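Local coordinates for adenylosuccinate lyase (Francisella tularensis subsp. tularensis SCHU S4, PDB 4EEI), which probably catalyses the fumarate-releasing cleavage of adenylosuccinate to AMP, and a second such elimination earlier in de novo purine biosynthesis, at residues B[23-28]-B[102-107]; B[27-32]-B[200-205]. All coordinates share one frame; numbering follows the deposited sequence.

Overall arrangement
Both contacts start from helix 16-33, near one end of this elongated, largely helical subunit, and their centres lie about 9 Å apart. Along that helix, interaction 1 comes first and faces helix 94-131, while interaction 2, sharing E27 and L28, follows and meets the end of helix 192-202. The second partners lie 74 and 168 residues further along the chain. The two sites touch: E25 OE2 lies 3.7 Å from L202 CD2, and V26 CG2 4.0 Å from L202 CD1. One N-terminal helix thus packs against two later parts of the lyase fold, and no other chain of the tetramer touches these four segments.

Interaction 1: B[23-28]-B[102-107]; sequences MLEVEL and LSLQIR
L104 reaches from helix 94-131 with its CD1 methyl and overlaps two successive side chains of helix 16-33, E25 and V26. This is helix-to-helix packing in the fumarate lyase (fumarase/aspartase) fold, where a helix of the N-terminal region lies against one of the long helices of the central bundle. The backbones stay well apart, 9.0 Å between V26 CA and L104 CA, and the side chains bridge the space. L104 has CG turned opposite its carbonyl carbon (chi1 -54°), which carries CD1 across to the other helix. There it meets V26 CG2 at 3.8 Å, an apolar contact of methyl on methyl. The same CD1 also sits above the plane of the E25 carboxylate, 3.8 Å from E25 OE1. V26 also packs on S100 and A101 of helix 94-131 and on F180, on the buried side of the contact.

Toward solvent, water joins the polar groups. The extended chain of E25 (chi1 -179°) carries the carboxylate past L104 toward R107. The two charged groups do not touch: E25 OE2 and R107 NH2 are 5.0 Å apart. Two waters link them, donating to the two carboxylate oxygens, but on the arginine side the link from NH1 to water 2 is long and that from NH2 to water 1 is unusually short and doubtful. The opposite charges face each other through these bridging waters and probably still attract. V26 lies about 13 Å, side chain to ligand, from bound AMP, so the contact is near the active site without lining it. R107's guanidinium has L104 CA 4.3 Å above one face, toward its rim, and water 2 lies at its edge, in plane, 2.7 Å from E25 OE1.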
loop_
_atom_site.group_PDB
_atom_site.type_symbol
_atom_site.label_atom_id
_atom_site.label_comp_id
_atom_site.label_asym_id
_atom_site.label_seq_id
_atom_site.Cartn_x
_atom_site.Cartn_y
_atom_site.Cartn_z
ATOM N N MET B 23 -21.837 23.725 0.221
ATOM C CA MET B 23 -21.031 24.944 0.120
ATOM C C MET B 23 -21.874 26.177 0.435
ATOM O O MET B 23 -21.424 27.101 1.127
ATOM C CB MET B 23 -20.405 25.068 -1.269
ATOM C CG MET B 23 -19.205 24.145 -1.482
ATOM S SD MET B 23 -18.531 24.329 -3.148
ATOM C CE MET B 23 -17.232 23.076 -3.120
ATOM N N LEU B 24 -23.104 26.178 -0.055
ATOM C CA LEU B 24 -24.011 27.293 0.196
ATOM C C LEU B 24 -24.341 27.413 1.680
ATOM O O LEU B 24 -24.370 28.518 2.227
ATOM C CB LEU B 24 -25.291 27.146 -0.629
ATOM C CG LEU B 24 -26.298 28.282 -0.402
ATOM C CD1 LEU B 24 -25.710 29.632 -0.817
ATOM C CD2 LEU B 24 -27.597 28.015 -1.155
ATOM N N GLU B 25 -24.592 26.280 2.332
ATOM C CA GLU B 25 -24.908 26.281 3.759
ATOM C C GLU B 25 -23.743 26.848 4.573
ATOM O O GLU B 25 -23.942 27.623 5.513
ATOM C CB GLU B 25 -25.251 24.863 4.239
ATOM C CG GLU B 25 -25.618 24.807 5.721
ATOM C CD GLU B 25 -25.887 23.393 6.232
ATOM O OE1 GLU B 25 -26.017 22.461 5.408
ATOM O OE2 GLU B 25 -25.963 23.220 7.470
ATOM N N VAL B 26 -22.525 26.461 4.204
ATOM C CA VAL B 26 -21.320 26.983 4.848
ATOM C C VAL B 26 -21.119 28.482 4.603
ATOM O O VAL B 26 -20.793 29.230 5.538
ATOM C CB VAL B 26 -20.086 26.175 4.406
ATOM C CG1 VAL B 26 -18.824 26.746 5.011
ATOM C CG2 VAL B 26 -20.262 24.725 4.817
ATOM N N GLU B 27 -21.309 28.926 3.361
ATOM C CA GLU B 27 -21.217 30.355 3.046
ATOM C C GLU B 27 -22.217 31.164 3.871
ATOM O O GLU B 27 -21.920 32.275 4.316
ATOM C CB GLU B 27 -21.502 30.615 1.558
ATOM C CG GLU B 27 -20.442 30.111 0.577
ATOM C CD GLU B 27 -19.268 31.075 0.401
ATOM O OE1 GLU B 27 -19.120 32.021 1.212
ATOM O OE2 GLU B 27 -18.486 30.883 -0.561
ATOM N N LEU B 28 -23.406 30.611 4.075
ATOM C CA LEU B 28 -24.457 31.355 4.761
ATOM C C LEU B 28 -24.247 31.326 6.264
ATOM O O LEU B 28 -24.711 32.210 6.977
ATOM C CB LEU B 28 -25.835 30.801 4.395
ATOM C CG LEU B 28 -26.210 31.008 2.934
ATOM C CD1 LEU B 28 -27.575 30.407 2.637
ATOM C CD2 LEU B 28 -26.183 32.497 2.612
ATOM N N LEU B 102 -17.123 19.933 2.945
ATOM C CA LEU B 102 -16.716 18.533 2.798
ATOM C C LEU B 102 -16.975 17.779 4.097
ATOM O O LEU B 102 -17.375 16.622 4.075
ATOM C CB LEU B 102 -15.235 18.453 2.426
ATOM C CG LEU B 102 -14.610 17.070 2.311
ATOM C CD1 LEU B 102 -15.358 16.246 1.279
ATOM C CD2 LEU B 102 -13.151 17.207 1.911
ATOM N N SER B 103 -16.759 18.443 5.230
ATOM C CA SER B 103 -17.043 17.815 6.521
ATOM C C SER B 103 -18.509 17.468 6.651
ATOM O O SER B 103 -18.854 16.458 7.265
ATOM C CB SER B 103 -16.629 18.713 7.682
ATOM O OG SER B 103 -15.222 18.816 7.740
ATOM N N LEU B 104 -19.375 18.316 6.096
ATOM C CA LEU B 104 -20.810 18.053 6.146
ATOM C C LEU B 104 -21.169 16.833 5.289
ATOM O O LEU B 104 -22.001 16.014 5.685
ATOM C CB LEU B 104 -21.614 19.281 5.707
ATOM C CG LEU B 104 -21.351 20.622 6.404
ATOM C CD1 LEU B 104 -22.309 21.685 5.901
ATOM C CD2 LEU B 104 -21.462 20.490 7.915
ATOM N N GLN B 105 -20.546 16.709 4.120
ATOM C CA GLN B 105 -20.756 15.525 3.284
ATOM C C GLN B 105 -20.251 14.264 3.974
ATOM O O GLN B 105 -20.912 13.224 3.937
ATOM C CB GLN B 105 -20.051 15.683 1.933
ATOM C CG GLN B 105 -20.700 16.694 1.009
ATOM C CD GLN B 105 -19.869 16.935 -0.227
ATOM O OE1 GLN B 105 -18.788 17.522 -0.152
ATOM N NE2 GLN B 105 -20.350 16.449 -1.371
ATOM N N ILE B 106 -19.077 14.347 4.591
ATOM C CA ILE B 106 -18.527 13.190 5.291
ATOM C C ILE B 106 -19.426 12.807 6.476
ATOM O O ILE B 106 -19.680 11.634 6.732
ATOM C CB ILE B 106 -17.082 13.446 5.767
ATOM C CG1 ILE B 106 -16.143 13.603 4.565
ATOM C CG2 ILE B 106 -16.606 12.302 6.642
ATOM C CD1 ILE B 106 -14.711 14.066 4.948
ATOM N N ARG B 107 -19.921 13.810 7.190
ATOM C CA ARG B 107 -20.807 13.572 8.321
ATOM C C ARG B 107 -22.061 12.817 7.904
ATOM O O ARG B 107 -22.478 11.843 8.553
ATOM C CB ARG B 107 -21.172 14.922 8.955
ATOM C CG ARG B 107 -22.241 14.878 10.013
ATOM C CD ARG B 107 -23.449 15.629 9.502
ATOM N NE ARG B 107 -23.497 17.013 9.933
ATOM C CZ ARG B 107 -24.089 17.994 9.253
ATOM N NH1 ARG B 107 -24.661 17.760 8.080
ATOM N NH2 ARG B 107 -24.082 19.220 9.739
HETATM O O HOH W 1 -25.122 21.428 9.339
HETATM O O HOH W 2 -26.405 20.122 6.663
#

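Interaction 2: B[27-32]-B[200-205]; sequences ELAILE and DILGLP
The C-terminal end of helix 192-202 packs on helix 16-33 at A29, the point of closest backbone approach, with E32 nearer the solvent. The small side chain lets A29 CA and I201 CA approach to 6.1 Å. A29 CB meets two successive side chains of helix 192-202, I201 through CG2 (4.1 Å) and L202 through CD2 (3.8 Å). L202 belongs to the buried side, where F180 also packs on it, whereas I201 is exposed.

The other branch of I201 runs along helix 16-33 toward E32. Its CG1 stands opposite the carbonyl carbon (chi1 -74°), and CD1 ends 3.8 Å from A29 O, one turn before the glutamate. E32 is extended, chi1 176°, and brings its carboxylate under that methyl, I201 CD1 standing over E32 CD at 3.6 Å. The methyl covers one face of the carboxylate, and E32 OE1 makes a weak, long ion pair with R48 of helix 43-50. No hydrogen bond crosses between the segments, and the joint rests on apolar and face-on packing.

Just beyond, G203 takes a positive phi (86°) and turns the chain out of the helix toward L204, which packs on helix 94-131. The contact as a whole is helix-to-helix packing through a small alanine, in the N-terminal part of the mainly helical fumarate lyase fold.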
loop_
_atom_site.group_PDB
_atom_site.type_symbol
_atom_site.label_atom_id
_atom_site.label_comp_id
_atom_site.label_asym_id
_atom_site.label_seq_id
_atom_site.Cartn_x
_atom_site.Cartn_y
_atom_site.Cartn_z
ATOM N N GLU B 27 -21.309 28.926 3.361
ATOM C CA GLU B 27 -21.217 30.355 3.046
ATOM C C GLU B 27 -22.217 31.164 3.871
ATOM O O GLU B 27 -21.920 32.275 4.316
ATOM C CB GLU B 27 -21.502 30.615 1.558
ATOM C CG GLU B 27 -20.442 30.111 0.577
ATOM C CD GLU B 27 -19.268 31.075 0.401
ATOM O OE1 GLU B 27 -19.120 32.021 1.212
ATOM O OE2 GLU B 27 -18.486 30.883 -0.561
ATOM N N LEU B 28 -23.406 30.611 4.075
ATOM C CA LEU B 28 -24.457 31.355 4.761
ATOM C C LEU B 28 -24.247 31.326 6.264
ATOM O O LEU B 28 -24.711 32.210 6.977
ATOM C CB LEU B 28 -25.835 30.801 4.395
ATOM C CG LEU B 28 -26.210 31.008 2.934
ATOM C CD1 LEU B 28 -27.575 30.407 2.637
ATOM C CD2 LEU B 28 -26.183 32.497 2.612
ATOM N N ALA B 29 -23.548 30.303 6.747
ATOM C CA ALA B 29 -23.210 30.236 8.170
ATOM C C ALA B 29 -22.261 31.370 8.566
ATOM O O ALA B 29 -22.497 32.072 9.559
ATOM C CB ALA B 29 -22.612 28.882 8.522
ATOM N N ILE B 30 -21.186 31.556 7.801
ATOM C CA ILE B 30 -20.261 32.646 8.098
ATOM C C ILE B 30 -20.915 34.003 7.800
ATOM O O ILE B 30 -20.697 34.981 8.519
ATOM C CB ILE B 30 -18.901 32.478 7.365
ATOM C CG1 ILE B 30 -17.908 33.544 7.834
ATOM C CG2 ILE B 30 -19.071 32.531 5.850
ATOM C CD1 ILE B 30 -17.640 33.492 9.325
ATOM N N LEU B 31 -21.746 34.063 6.765
ATOM C CA LEU B 31 -22.412 35.322 6.425
ATOM C C LEU B 31 -23.335 35.758 7.557
ATOM O O LEU B 31 -23.389 36.937 7.905
ATOM C CB LEU B 31 -23.192 35.195 5.111
ATOM C CG LEU B 31 -23.913 36.440 4.582
ATOM C CD1 LEU B 31 -22.938 37.560 4.262
ATOM C CD2 LEU B 31 -24.750 36.097 3.345
ATOM N N GLU B 32 -24.051 34.801 8.141
ATOM C CA GLU B 32 -24.954 35.096 9.252
ATOM C C GLU B 32 -24.156 35.534 10.479
ATOM O O GLU B 32 -24.540 36.464 11.189
ATOM C CB GLU B 32 -25.821 33.870 9.580
ATOM C CG GLU B 32 -26.740 34.055 10.788
ATOM C CD GLU B 32 -27.701 32.891 11.002
ATOM O OE1 GLU B 32 -27.909 32.088 10.063
ATOM O OE2 GLU B 32 -28.249 32.786 12.119
ATOM N N ASP B 200 -20.921 27.038 15.211
ATOM C CA ASP B 200 -22.068 26.679 16.049
ATOM C C ASP B 200 -23.352 26.540 15.224
ATOM O O ASP B 200 -24.201 25.691 15.508
ATOM C CB ASP B 200 -22.282 27.709 17.162
ATOM C CG ASP B 200 -21.264 27.584 18.287
ATOM O OD1 ASP B 200 -20.553 26.557 18.353
ATOM O OD2 ASP B 200 -21.188 28.522 19.114
ATOM N N ILE B 201 -23.493 27.379 14.205
ATOM C CA ILE B 201 -24.629 27.262 13.290
ATOM C C ILE B 201 -24.575 25.927 12.542
ATOM O O ILE B 201 -25.600 25.272 12.337
ATOM C CB ILE B 201 -24.684 28.457 12.310
ATOM C CG1 ILE B 201 -25.160 29.716 13.045
ATOM C CG2 ILE B 201 -25.623 28.171 11.148
ATOM C CD1 ILE B 201 -24.879 31.002 12.301
ATOM N N LEU B 202 -23.375 25.507 12.159
ATOM C CA LEU B 202 -23.210 24.262 11.413
ATOM C C LEU B 202 -23.291 23.026 12.304
ATOM O O LEU B 202 -23.651 21.939 11.833
ATOM C CB LEU B 202 -21.889 24.269 10.642
ATOM C CG LEU B 202 -21.797 25.300 9.521
ATOM C CD1 LEU B 202 -20.428 25.219 8.822
ATOM C CD2 LEU B 202 -22.945 25.095 8.523
ATOM N N GLY B 203 -22.950 23.183 13.583
ATOM C CA GLY B 203 -23.005 22.072 14.522
ATOM C C GLY B 203 -21.744 21.217 14.533
ATOM O O GLY B 203 -21.804 20.017 14.803
ATOM N N LEU B 204 -20.601 21.829 14.228
ATOM C CA LEU B 204 -19.313 21.140 14.280
ATOM C C LEU B 204 -18.288 22.012 15.009
ATOM O O LEU B 204 -18.398 23.236 15.001
ATOM C CB LEU B 204 -18.806 20.805 12.869
ATOM C CG LEU B 204 -19.498 19.645 12.147
ATOM C CD1 LEU B 204 -18.837 19.371 10.800
ATOM C CD2 LEU B 204 -19.480 18.394 13.013
ATOM N N PRO B 205 -17.284 21.384 15.643
ATOM C CA PRO B 205 -16.260 22.151 16.361
ATOM C C PRO B 205 -15.256 22.796 15.405
ATOM O O PRO B 205 -15.116 22.359 14.260
ATOM C CB PRO B 205 -15.559 21.089 17.211
ATOM C CG PRO B 205 -15.739 19.812 16.447
ATOM C CD PRO B 205 -17.099 19.929 15.793
#